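Local coordinates for citryl-spermidine/3,4-dihydroxybenzoyl-citryl-spermidine:spermidine ligase (Bacillus anthracis, PDB 3TO3), which catalyses the ATP-dependent condensation of spermidine with citryl-spermidine intermediates in the biosynthesis of petrobactin, a catecholate siderophore of iron acquisition and virulence, at residues I434-S438 against L504-V508; H427-G433 against Y550-R556; I422-I426 against A511-F515. Where two conformers were deposited one is given. Residue numbers count along the deposited sequence, not the author numbering.

Contact 1: residues I434-S438 against L504-V508; sequences IALES and LQEMV
The segment 434-438 runs extended past one side of the first turns of helix 502-528. I434 and A435 form a short edge strand, its backbone bonded through A435 to E465, and L436-S438 continue it as loop, with S438 (phi/psi -99/17) leaving the extended conformation. The backbones come closest at the strand end, A435 CA lying 6.1 Å from L504 CA. In 504-508 the helix is regular, with V508 N bonded to L504 O at 3.2 Å. L504 (m,t) leaves the helix sideways and brings CD2 to 4.2 Å from A435 CB. One turn on, the selenomethionine M507 supplies most of the helix's share of the contact. Its CA-CB bond points at 434-438, and chi angles near t, p, p curl the side chain along that backbone. M507 CG lies 3.6 Å from A435 CB and 3.5 Å from L436 O, and M507 SE rests 3.9 Å from E437 CA and 4.2 Å from E437 CG. M507 O is 3.5 Å from S438 OG, which makes a weak hydrogen bond (3.4 Å) to L436 O. V508 turns away, toward V429 of helix 410-432. No hydrogen bond joins the two segments: the M507 side chain lies against the small A435 and the backbone of L436 and E437. L436 faces the other way, onto L428 and L328. E437, with its side chain about 6 Å from the bound magnesium ion and about 5 Å from that of E462, places this strand-to-loop passage, backed by a helix, beside the ATP-magnesium site of an IucA/IucC-family synthetase.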
ATOM      1  N   ILE B 434      -3.084  33.664  20.731  1.00 46.12           N
ATOM      2  CA  ILE B 434      -2.786  32.260  20.559  1.00 43.30           C
ATOM      3  C   ILE B 434      -4.010  31.538  19.990  1.00 49.23           C
ATOM      4  O   ILE B 434      -5.065  31.527  20.611  1.00 49.86           O
ATOM      5  CB  ILE B 434      -2.453  31.634  21.905  1.00 47.10           C
ATOM      6  CG1 ILE B 434      -1.154  32.215  22.451  1.00 52.11           C
ATOM      7  CG2 ILE B 434      -2.333  30.138  21.790  1.00 51.58           C
ATOM      8  CD1 ILE B 434      -0.760  31.614  23.766  1.00 51.25           C
ATOM      9  N   ALA B 435      -3.891  30.932  18.812  1.00 47.67           N
ATOM     10  CA  ALA B 435      -5.034  30.198  18.285  1.00 42.88           C
ATOM     11  C   ALA B 435      -4.763  28.702  18.345  1.00 44.25           C
ATOM     12  O   ALA B 435      -3.915  28.175  17.633  1.00 48.63           O
ATOM     13  CB  ALA B 435      -5.343  30.632  16.900  1.00 36.12           C
ATOM     14  N   LEU B 436      -5.464  28.030  19.246  1.00 47.37           N
ATOM     15  CA  LEU B 436      -5.425  26.588  19.333  1.00 50.29           C
ATOM     16  C   LEU B 436      -6.261  26.118  18.179  1.00 56.09           C
ATOM     17  O   LEU B 436      -7.194  26.817  17.773  1.00 54.10           O
ATOM     18  CB  LEU B 436      -6.030  26.129  20.657  1.00 51.23           C
ATOM     19  CG  LEU B 436      -5.274  26.757  21.839  1.00 55.46           C
ATOM     20  CD1 LEU B 436      -5.912  26.408  23.158  1.00 53.88           C
ATOM     21  CD2 LEU B 436      -3.819  26.314  21.799  1.00 49.22           C
ATOM     22  N   GLU B 437      -5.950  24.938  17.658  1.00 57.81           N
ATOM     23  CA  GLU B 437      -6.758  24.406  16.592  1.00 59.07           C
ATOM     24  C   GLU B 437      -8.017  23.913  17.305  1.00 65.30           C
ATOM     25  O   GLU B 437      -8.014  23.021  18.141  1.00 77.61           O
ATOM     26  CB  GLU B 437      -6.037  23.245  15.944  1.00 62.70           C
ATOM     27  CG  GLU B 437      -6.393  22.994  14.501  1.00 81.60           C
ATOM     28  CD  GLU B 437      -5.825  21.663  13.998  1.00 98.40           C
ATOM     29  OE1 GLU B 437      -6.120  21.294  12.841  1.00108.83           O
ATOM     30  OE2 GLU B 437      -5.091  20.985  14.764  1.00 97.54           O
ATOM     31  N   SER B 438      -9.090  24.568  16.931  1.00 57.68           N
ATOM     32  CA  SER B 438     -10.401  24.570  17.559  1.00 58.71           C
ATOM     33  C   SER B 438     -11.448  23.650  16.933  1.00 52.59           C
ATOM     34  O   SER B 438     -12.642  23.899  17.083  1.00 56.65           O
ATOM     35  CB  SER B 438     -10.902  25.982  17.867  1.00 64.54           C
ATOM     36  OG  SER B 438     -10.450  26.920  16.894  1.00 78.53           O
ATOM     37  N   LEU B 504      -5.227  34.581  12.847  1.00 53.34           N
ATOM     38  CA  LEU B 504      -6.095  34.479  14.040  1.00 49.55           C
ATOM     39  C   LEU B 504      -7.585  34.513  13.686  1.00 44.71           C
ATOM     40  O   LEU B 504      -8.398  33.709  14.167  1.00 44.41           O
ATOM     41  CB  LEU B 504      -5.767  35.552  15.087  1.00 47.40           C
ATOM     42  CG  LEU B 504      -4.328  35.719  15.604  1.00 49.53           C
ATOM     43  CD1 LEU B 504      -4.253  36.925  16.533  1.00 52.34           C
ATOM     44  CD2 LEU B 504      -3.848  34.472  16.330  1.00 48.57           C
ATOM     45  N   GLN B 505      -7.952  35.449  12.831  1.00 47.31           N
ATOM     46  CA  GLN B 505      -9.322  35.507  12.379  1.00 50.04           C
ATOM     47  C   GLN B 505      -9.685  34.191  11.694  1.00 50.32           C
ATOM     48  O   GLN B 505     -10.721  33.609  11.970  1.00 48.26           O
ATOM     49  CB  GLN B 505      -9.502  36.674  11.437  1.00 51.64           C
ATOM     50  CG  GLN B 505     -10.835  36.742  10.760  1.00 54.33           C
ATOM     51  CD  GLN B 505     -10.672  37.355   9.397  1.00 65.61           C
ATOM     52  OE1 GLN B 505      -9.822  36.920   8.625  1.00 72.40           O
ATOM     53  NE2 GLN B 505     -11.437  38.398   9.110  1.00 65.35           N
ATOM     54  N   GLU B 506      -8.831  33.695  10.816  1.00 53.40           N
ATOM     55  CA  GLU B 506      -9.191  32.459  10.143  1.00 50.55           C
ATOM     56  C   GLU B 506      -9.342  31.258  11.085  1.00 47.97           C
ATOM     57  O   GLU B 506     -10.230  30.438  10.882  1.00 45.99           O
ATOM     58  CB  GLU B 506      -8.250  32.172   8.991  1.00 50.64           C
ATOM     59  CG  GLU B 506      -8.340  33.223   7.893  1.00 54.66           C
ATOM     60  CD  GLU B 506      -7.062  33.291   7.046  1.00 64.30           C
ATOM     61  OE1 GLU B 506      -6.078  32.564   7.357  1.00 65.83           O
ATOM     62  OE2 GLU B 506      -7.044  34.074   6.072  1.00 64.39           O
HETATM   63  N   MSE B 507      -8.520  31.152  12.127  1.00 47.03           N
HETATM   64  CA  MSE B 507      -8.664  30.027  13.049  1.00 43.53           C
HETATM   65  C   MSE B 507     -10.006  30.070  13.786  1.00 54.33           C
HETATM   66  O   MSE B 507     -10.611  29.029  14.091  1.00 63.79           O
HETATM   67  CB  MSE B 507      -7.517  29.953  14.055  1.00 62.14           C
HETATM   68  CG  MSE B 507      -7.472  28.632  14.844  1.00 72.39           C
HETATM   69 SE   MSE B 507      -6.833  27.119  13.751  0.73 71.30          SE
HETATM   70  CE  MSE B 507      -4.899  27.440  13.940  1.00 49.32           C
ATOM     71  N   VAL B 508     -10.481  31.271  14.082  1.00 43.91           N
ATOM     72  CA  VAL B 508     -11.788  31.388  14.690  1.00 37.69           C
ATOM     73  C   VAL B 508     -12.974  31.085  13.712  1.00 53.10           C
ATOM     74  O   VAL B 508     -13.853  30.250  14.003  1.00 45.39           O
ATOM     75  CB  VAL B 508     -11.954  32.744  15.400  1.00 43.88           C
ATOM     76  CG1 VAL B 508     -13.395  32.926  15.850  1.00 38.08           C
ATOM     77  CG2 VAL B 508     -10.970  32.848  16.619  1.00 31.63           C
TER

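Contact 2: residues H427-G433 against Y550-R556; sequences HLVVEHG and YPHLKDR
H427-H432 form the last turns of helix 410-432, and G433 ends it with positive phi (55/34). Backbone bonds E431 N to H427 O (2.8 Å) and, weakly, G433 N to V429 O (2.8 Å) carry the helix to its end. In the other segment, Y550 is extended (-133/75), P551-L553 make a 3-10 turn with L553 N bonded to Y550 O at 2.8 Å, and K554-R556 begin helix 554-560. The backbones are nearest at V430 and R556 (CA-CA 6.4 Å) and at E431 and L553 (CA-CA 6.7 Å). L553 (m,t) points toward the helix, between H427, V430 and E431: L553 CD1 lies 4.3 Å from H427 CE1, CB 4.3 Å from V430 CG1, and CD2 4.2 Å from V430 O and 3.7 Å from E431 OE2. H427, chi1 t, turns its ring edge to the face of Y550, an edge-to-face pair with centroids 5.6 Å apart and planes at 65°; the H427 ring nitrogens bond to H546 (ND1) and D335 (NE2). H552, chi1 p, gives a weak hydrogen bond from NE2 to E431 OE2 (3.4 Å). R556 reaches to the C-terminal end of the helix, where NH1 donates to V430 O at 2.6 Å and lies 3.2 Å from E431 O, while V430 CG1 packs on R556 CB at 4.0 Å. The guanidinium also bonds to F470 O and makes a cation-pi contact with the F470 ring. Because the final carbonyls of a helix lack amide partners further along, R556 supplies positive charge at the negative end of the helix dipole.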
ATOM      1  N   HIS B 427     -11.269  34.197  23.641  1.00 38.41           N
ATOM      2  CA  HIS B 427     -10.499  34.957  24.604  1.00 42.46           C
ATOM      3  C   HIS B 427      -8.984  34.728  24.477  1.00 47.34           C
ATOM      4  O   HIS B 427      -8.216  35.683  24.503  1.00 48.98           O
ATOM      5  CB  HIS B 427     -10.950  34.650  26.019  1.00 44.24           C
ATOM      6  CG  HIS B 427     -10.310  35.521  27.043  1.00 40.28           C
ATOM      7  ND1 HIS B 427     -10.826  36.750  27.397  1.00 52.40           N
ATOM      8  CD2 HIS B 427      -9.190  35.349  27.785  1.00 39.90           C
ATOM      9  CE1 HIS B 427     -10.047  37.303  28.319  1.00 48.03           C
ATOM     10  NE2 HIS B 427      -9.054  36.470  28.576  1.00 43.66           N
ATOM     11  N   LEU B 428      -8.571  33.461  24.369  0.71 44.32           N
ATOM     12  CA  LEU B 428      -7.178  33.082  24.145  0.71 36.79           C
ATOM     13  C   LEU B 428      -6.608  33.782  22.917  0.71 44.69           C
ATOM     14  O   LEU B 428      -5.479  34.273  22.936  0.71 50.90           O
ATOM     15  CB  LEU B 428      -7.072  31.568  23.933  0.71 36.17           C
ATOM     16  CG  LEU B 428      -6.914  30.734  25.195  0.71 39.65           C
ATOM     17  CD1 LEU B 428      -6.933  29.252  24.896  0.71 39.32           C
ATOM     18  CD2 LEU B 428      -5.603  31.129  25.886  0.71 36.54           C
ATOM     19  N   VAL B 429      -7.383  33.809  21.837  1.00 41.51           N
ATOM     20  CA  VAL B 429      -6.949  34.467  20.615  1.00 44.46           C
ATOM     21  C   VAL B 429      -6.735  35.965  20.832  1.00 44.47           C
ATOM     22  O   VAL B 429      -5.680  36.507  20.497  1.00 41.80           O
ATOM     23  CB  VAL B 429      -7.961  34.258  19.464  1.00 49.72           C
ATOM     24  CG1 VAL B 429      -7.761  35.306  18.367  1.00 43.20           C
ATOM     25  CG2 VAL B 429      -7.842  32.840  18.917  1.00 52.13           C
ATOM     26  N   VAL B 430      -7.725  36.629  21.415  1.00 41.07           N
ATOM     27  CA  VAL B 430      -7.702  38.103  21.494  1.00 41.57           C
ATOM     28  C   VAL B 430      -6.803  38.661  22.601  1.00 47.55           C
ATOM     29  O   VAL B 430      -6.075  39.658  22.429  1.00 51.52           O
ATOM     30  CB  VAL B 430      -9.124  38.648  21.655  1.00 47.87           C
ATOM     31  CG1 VAL B 430      -9.120  40.167  21.701  1.00 46.80           C
ATOM     32  CG2 VAL B 430     -10.066  38.088  20.536  1.00 35.49           C
ATOM     33  N   GLU B 431      -6.860  38.039  23.765  1.00 52.01           N
ATOM     34  CA  GLU B 431      -6.055  38.536  24.872  1.00 55.80           C
ATOM     35  C   GLU B 431      -4.631  38.048  24.714  1.00 53.18           C
ATOM     36  O   GLU B 431      -3.711  38.753  25.061  1.00 55.53           O
ATOM     37  CB  GLU B 431      -6.625  38.091  26.228  1.00 57.26           C
ATOM     38  CG  GLU B 431      -5.672  38.288  27.407  1.00 67.87           C
ATOM     39  CD  GLU B 431      -6.054  39.469  28.302  1.00 80.94           C
ATOM     40  OE1 GLU B 431      -6.915  39.286  29.205  1.00 86.81           O
ATOM     41  OE2 GLU B 431      -5.494  40.571  28.105  1.00 81.48           O
ATOM     42  N   HIS B 432      -4.467  36.790  24.305  1.00 52.41           N
ATOM     43  CA  HIS B 432      -3.134  36.212  24.192  1.00 59.18           C
ATOM     44  C   HIS B 432      -2.456  36.072  22.823  1.00 59.53           C
ATOM     45  O   HIS B 432      -1.279  35.718  22.769  1.00 50.86           O
ATOM     46  CB  HIS B 432      -3.119  34.886  24.949  1.00 54.69           C
ATOM     47  CG  HIS B 432      -3.495  35.045  26.383  1.00 52.58           C
ATOM     48  ND1 HIS B 432      -2.640  35.599  27.308  1.00 54.04           N
ATOM     49  CD2 HIS B 432      -4.649  34.790  27.040  1.00 47.22           C
ATOM     50  CE1 HIS B 432      -3.243  35.663  28.480  1.00 53.83           C
ATOM     51  NE2 HIS B 432      -4.463  35.177  28.346  1.00 56.90           N
ATOM     52  N   GLY B 433      -3.170  36.381  21.740  1.00 60.66           N
ATOM     53  CA  GLY B 433      -2.705  36.051  20.394  1.00 52.19           C
ATOM     54  C   GLY B 433      -2.367  34.584  20.111  1.00 47.56           C
ATOM     55  O   GLY B 433      -1.487  34.277  19.316  1.00 46.35           O
ATOM     56  N   TYR B 550     -14.013  43.666  28.961  1.00 69.42           N
ATOM     57  CA  TYR B 550     -12.580  43.909  28.808  1.00 57.35           C
ATOM     58  C   TYR B 550     -12.299  44.998  27.770  1.00 61.84           C
ATOM     59  O   TYR B 550     -11.859  44.707  26.664  1.00 63.71           O
ATOM     60  CB  TYR B 550     -11.829  42.603  28.492  1.00 52.69           C
ATOM     61  CG  TYR B 550     -12.115  41.512  29.505  1.00 61.85           C
ATOM     62  CD1 TYR B 550     -12.967  40.455  29.218  1.00 63.83           C
ATOM     63  CD2 TYR B 550     -11.568  41.571  30.772  1.00 74.21           C
ATOM     64  CE1 TYR B 550     -13.242  39.469  30.171  1.00 68.93           C
ATOM     65  CE2 TYR B 550     -11.828  40.602  31.727  1.00 74.54           C
ATOM     66  CZ  TYR B 550     -12.660  39.558  31.432  1.00 78.07           C
ATOM     67  OH  TYR B 550     -12.901  38.625  32.422  1.00 83.62           O
ATOM     68  N   PRO B 551     -12.542  46.267  28.145  1.00 64.49           N
ATOM     69  CA  PRO B 551     -12.319  47.447  27.299  1.00 70.83           C
ATOM     70  C   PRO B 551     -10.887  47.520  26.765  1.00 78.85           C
ATOM     71  O   PRO B 551     -10.657  47.979  25.641  1.00 84.37           O
ATOM     72  CB  PRO B 551     -12.557  48.627  28.262  1.00 70.43           C
ATOM     73  CG  PRO B 551     -13.385  48.082  29.342  1.00 67.96           C
ATOM     74  CD  PRO B 551     -13.018  46.633  29.488  1.00 67.82           C
ATOM     75  N   HIS B 552      -9.925  47.096  27.573  1.00 77.67           N
ATOM     76  CA  HIS B 552      -8.542  47.119  27.118  1.00 87.97           C
ATOM     77  C   HIS B 552      -8.347  46.220  25.876  1.00 81.05           C
ATOM     78  O   HIS B 552      -7.370  46.345  25.133  1.00 72.38           O
ATOM     79  CB  HIS B 552      -7.580  46.757  28.260  1.00 89.14           C
ATOM     80  CG  HIS B 552      -7.671  45.330  28.711  1.00 88.18           C
ATOM     81  ND1 HIS B 552      -8.537  44.917  29.702  1.00 88.41           N
ATOM     82  CD2 HIS B 552      -6.988  44.225  28.320  1.00 83.61           C
ATOM     83  CE1 HIS B 552      -8.387  43.616  29.894  1.00 84.91           C
ATOM     84  NE2 HIS B 552      -7.453  43.172  29.071  1.00 77.93           N
ATOM     85  N   LEU B 553      -9.297  45.326  25.640  1.00 72.65           N
ATOM     86  CA  LEU B 553      -9.192  44.434  24.496  1.00 65.42           C
ATOM     87  C   LEU B 553      -9.913  44.959  23.259  1.00 68.69           C
ATOM     88  O   LEU B 553      -9.864  44.335  22.207  1.00 65.05           O
ATOM     89  CB  LEU B 553      -9.696  43.035  24.863  1.00 51.39           C
ATOM     90  CG  LEU B 553      -8.847  42.312  25.913  1.00 54.77           C
ATOM     91  CD1 LEU B 553      -9.323  40.917  26.165  1.00 53.95           C
ATOM     92  CD2 LEU B 553      -7.409  42.265  25.459  1.00 67.47           C
ATOM     93  N   LYS B 554     -10.562  46.112  23.370  1.00 74.63           N
ATOM     94  CA  LYS B 554     -11.449  46.564  22.302  1.00 72.86           C
ATOM     95  C   LYS B 554     -10.754  46.668  20.962  1.00 68.78           C
ATOM     96  O   LYS B 554     -11.246  46.147  19.961  1.00 71.38           O
ATOM     97  CB  LYS B 554     -12.078  47.913  22.632  1.00 76.07           C
ATOM     98  CG  LYS B 554     -13.113  48.367  21.608  1.00 80.79           C
ATOM     99  CD  LYS B 554     -13.662  49.742  21.974  1.00 89.81           C
ATOM    100  CE  LYS B 554     -14.946  50.079  21.234  1.00 92.81           C
ATOM    101  NZ  LYS B 554     -16.126  49.402  21.849  1.00 94.21           N
ATOM    102  N   ASP B 555      -9.617  47.350  20.929  1.00 63.25           N
ATOM    103  CA  ASP B 555      -8.976  47.641  19.649  1.00 65.49           C
ATOM    104  C   ASP B 555      -8.349  46.386  19.075  1.00 62.74           C
ATOM    105  O   ASP B 555      -8.203  46.254  17.867  1.00 71.63           O
ATOM    106  CB  ASP B 555      -7.959  48.773  19.780  1.00 75.84           C
ATOM    107  CG  ASP B 555      -8.623  50.157  19.823  1.00 96.77           C
ATOM    108  OD1 ASP B 555      -9.729  50.306  19.249  1.00 99.95           O
ATOM    109  OD2 ASP B 555      -8.040  51.102  20.418  1.00103.70           O
ATOM    110  N   ARG B 556      -7.987  45.467  19.959  1.00 62.71           N
ATOM    111  CA  ARG B 556      -7.441  44.175  19.567  1.00 67.94           C
ATOM    112  C   ARG B 556      -8.550  43.345  18.959  1.00 65.97           C
ATOM    113  O   ARG B 556      -8.358  42.705  17.929  1.00 62.49           O
ATOM    114  CB  ARG B 556      -6.925  43.436  20.792  1.00 69.45           C
ATOM    115  CG  ARG B 556      -5.467  43.021  20.758  1.00 72.90           C
ATOM    116  CD  ARG B 556      -4.971  43.009  22.191  1.00 74.37           C
ATOM    117  NE  ARG B 556      -3.536  42.830  22.326  1.00 74.90           N
ATOM    118  CZ  ARG B 556      -2.953  41.651  22.453  1.00 71.66           C
ATOM    119  NH1 ARG B 556      -3.687  40.553  22.445  1.00 70.11           N
ATOM    120  NH2 ARG B 556      -1.639  41.578  22.582  1.00 77.67           N
TER

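Contact 3: residues I422-I426 against A511-F515; sequences IIPVI and ALFLF
The local axes of helical segments 422-426 and 511-515 approach to 11.8 Å, and their N-to-C directions make an angle of 133°, an oblique crossing nearer antiparallel than parallel. The nearest CA pair, I422 and L512, is 7.9 Å apart, so side chains bridge the gap. Helix 410-432 is kinked at P424, whose nitrogen can donate no bond to the preceding turn, though I426 N still reaches I422 O at 3.2 Å; helix 502-528 widens into a pi-type turn across 511-515. The main bump is L512 (t,p), which points straight across, its side chain about 11 Å from the bound ATP. L512 CD2 enters the hollow lined by I422, V425 and I426, lying 3.9 Å from I422 CG2, 4.5 Å from V425 CG1 and 4.0 Å from I426 CG1. F513 leaves its helix sideways, and its ring (chi1 m) places CZ 3.9 Å from I422 CG2 and 4.0 Å from I426 CD1. I422 and I426, one turn apart, thus each touch both L512 and F513. Outside the two segments, F513 meets W536 edge-to-face and I426 reaches I543 and F547, so helix 532-547 closes one flank. All five touching residues are buried, and no hydrogen bond crosses. With only aliphatic groups and one aromatic ring meeting, the contact rests on van der Waals packing and exclusion of water between two long helices of the hydrophobic core.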
ATOM      1  N   ILE B 422     -17.024  28.241  23.797  1.00 47.14           N
ATOM      2  CA  ILE B 422     -16.548  29.013  22.665  1.00 52.13           C
ATOM      3  C   ILE B 422     -15.815  30.293  23.097  1.00 55.28           C
ATOM      4  O   ILE B 422     -14.789  30.674  22.523  1.00 52.76           O
ATOM      5  CB  ILE B 422     -17.708  29.329  21.685  1.00 48.93           C
ATOM      6  CG1 ILE B 422     -17.976  28.122  20.791  1.00 50.48           C
ATOM      7  CG2 ILE B 422     -17.389  30.557  20.813  1.00 47.81           C
ATOM      8  CD1 ILE B 422     -18.806  27.043  21.425  1.00 54.47           C
ATOM      9  N   ILE B 423     -16.345  30.960  24.109  1.00 47.21           N
ATOM     10  CA  ILE B 423     -15.755  32.214  24.552  1.00 45.74           C
ATOM     11  C   ILE B 423     -14.272  32.105  24.975  1.00 47.60           C
ATOM     12  O   ILE B 423     -13.476  32.962  24.611  1.00 50.12           O
ATOM     13  CB  ILE B 423     -16.628  32.876  25.631  1.00 47.01           C
ATOM     14  CG1 ILE B 423     -18.022  33.151  25.056  1.00 47.07           C
ATOM     15  CG2 ILE B 423     -15.972  34.169  26.194  1.00 43.13           C
ATOM     16  CD1 ILE B 423     -18.013  34.015  23.820  1.00 47.58           C
ATOM     17  N   PRO B 424     -13.899  31.056  25.736  1.00 51.23           N
ATOM     18  CA  PRO B 424     -12.512  31.009  26.213  1.00 47.19           C
ATOM     19  C   PRO B 424     -11.529  30.776  25.081  1.00 51.41           C
ATOM     20  O   PRO B 424     -10.419  31.270  25.150  1.00 50.56           O
ATOM     21  CB  PRO B 424     -12.496  29.826  27.184  1.00 44.84           C
ATOM     22  CG  PRO B 424     -13.938  29.614  27.546  1.00 57.38           C
ATOM     23  CD  PRO B 424     -14.699  29.953  26.295  1.00 52.05           C
ATOM     24  N   VAL B 425     -11.922  30.028  24.059  1.00 42.51           N
ATOM     25  CA  VAL B 425     -11.064  29.887  22.904  1.00 40.16           C
ATOM     26  C   VAL B 425     -10.834  31.246  22.254  1.00 47.21           C
ATOM     27  O   VAL B 425      -9.701  31.586  21.920  1.00 54.11           O
ATOM     28  CB  VAL B 425     -11.656  28.926  21.846  1.00 47.36           C
ATOM     29  CG1 VAL B 425     -10.728  28.846  20.663  1.00 43.34           C
ATOM     30  CG2 VAL B 425     -11.904  27.526  22.435  1.00 43.47           C
ATOM     31  N   ILE B 426     -11.900  32.029  22.084  1.00 43.21           N
ATOM     32  CA  ILE B 426     -11.793  33.342  21.433  1.00 42.51           C
ATOM     33  C   ILE B 426     -11.011  34.298  22.334  1.00 44.46           C
ATOM     34  O   ILE B 426     -10.186  35.099  21.866  1.00 45.37           O
ATOM     35  CB  ILE B 426     -13.201  33.921  21.083  1.00 40.48           C
ATOM     36  CG1 ILE B 426     -13.882  33.016  20.061  1.00 48.25           C
ATOM     37  CG2 ILE B 426     -13.107  35.320  20.519  1.00 31.65           C
ATOM     38  CD1 ILE B 426     -15.318  33.400  19.729  1.00 54.96           C
ATOM     39  N   ALA B 511     -11.957  27.344  11.716  1.00 40.52           N
ATOM     40  CA  ALA B 511     -11.811  26.119  12.471  1.00 41.60           C
ATOM     41  C   ALA B 511     -12.915  25.992  13.537  1.00 52.06           C
ATOM     42  O   ALA B 511     -13.694  25.033  13.535  1.00 55.17           O
ATOM     43  CB  ALA B 511     -10.433  25.989  13.049  1.00 39.32           C
ATOM     44  N   LEU B 512     -12.958  26.938  14.463  1.00 46.54           N
ATOM     45  CA  LEU B 512     -13.982  26.910  15.507  1.00 47.03           C
ATOM     46  C   LEU B 512     -15.425  26.874  14.976  1.00 44.74           C
ATOM     47  O   LEU B 512     -16.238  26.079  15.457  1.00 51.75           O
ATOM     48  CB  LEU B 512     -13.811  28.089  16.472  1.00 33.02           C
ATOM     49  CG  LEU B 512     -14.739  28.100  17.693  1.00 47.08           C
ATOM     50  CD1 LEU B 512     -14.538  26.872  18.636  1.00 34.35           C
ATOM     51  CD2 LEU B 512     -14.559  29.420  18.462  1.00 41.99           C
ATOM     52  N   PHE B 513     -15.734  27.728  13.999  1.00 32.75           N
ATOM     53  CA  PHE B 513     -17.124  27.979  13.589  1.00 39.23           C
ATOM     54  C   PHE B 513     -17.532  27.183  12.370  1.00 47.01           C
ATOM     55  O   PHE B 513     -18.294  26.255  12.489  1.00 50.39           O
ATOM     56  CB  PHE B 513     -17.390  29.474  13.380  1.00 39.26           C
ATOM     57  CG  PHE B 513     -17.512  30.247  14.673  1.00 43.10           C
ATOM     58  CD1 PHE B 513     -18.061  29.656  15.793  1.00 49.29           C
ATOM     59  CD2 PHE B 513     -17.058  31.541  14.772  1.00 47.63           C
ATOM     60  CE1 PHE B 513     -18.179  30.343  16.985  1.00 47.93           C
ATOM     61  CE2 PHE B 513     -17.157  32.226  15.955  1.00 52.71           C
ATOM     62  CZ  PHE B 513     -17.719  31.628  17.073  1.00 47.12           C
ATOM     63  N   LEU B 514     -16.979  27.526  11.216  1.00 46.86           N
ATOM     64  CA  LEU B 514     -17.339  26.889   9.970  1.00 40.81           C
ATOM     65  C   LEU B 514     -17.279  25.350  10.026  1.00 41.12           C
ATOM     66  O   LEU B 514     -18.252  24.703   9.695  1.00 49.44           O
ATOM     67  CB  LEU B 514     -16.493  27.463   8.816  1.00 38.17           C
ATOM     68  CG  LEU B 514     -16.902  27.113   7.377  1.00 46.64           C
ATOM     69  CD1 LEU B 514     -16.251  28.055   6.358  1.00 50.16           C
ATOM     70  CD2 LEU B 514     -16.514  25.691   7.059  1.00 40.67           C
ATOM     71  N   PHE B 515     -16.165  24.759  10.443  1.00 48.03           N
ATOM     72  CA  PHE B 515     -16.054  23.282  10.427  1.00 51.22           C
ATOM     73  C   PHE B 515     -16.489  22.585  11.709  1.00 53.53           C
ATOM     74  O   PHE B 515     -16.449  21.368  11.780  1.00 63.20           O
ATOM     75  CB  PHE B 515     -14.622  22.801  10.096  1.00 47.69           C
ATOM     76  CG  PHE B 515     -14.194  23.112   8.699  1.00 66.41           C
ATOM     77  CD1 PHE B 515     -14.886  22.586   7.613  1.00 72.82           C
ATOM     78  CD2 PHE B 515     -13.096  23.956   8.460  1.00 78.72           C
ATOM     79  CE1 PHE B 515     -14.497  22.898   6.306  1.00 87.35           C
ATOM     80  CE2 PHE B 515     -12.691  24.268   7.155  1.00 82.20           C
ATOM     81  CZ  PHE B 515     -13.391  23.743   6.077  1.00 88.97           C
TER

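How the contacts relate
Helix 410-432 serves contacts 2 and 3 at successive turns, and its continuation, strand 434-435, enters contact 1; helix 502-528 is shared by contacts 1 and 3, whose centres lie only 7 Å apart. Contact 3 is wholly apolar and buried. Contact 1, also buried, sets apolar side chains against backbone atoms and borders the ATP-magnesium site through E437. Contact 2, about 27 Å from the chain centre against 14 Å for the others, is partly buried and mixed in chemistry, with one hydrogen bond, a weak second, an aromatic pair and apolar packing. Side chains join contacts 1 and 2 directly: L436 CD1 meets L428 CD1 at 3.5 Å, and L504 CB meets V429 CG1 at 3.8 Å.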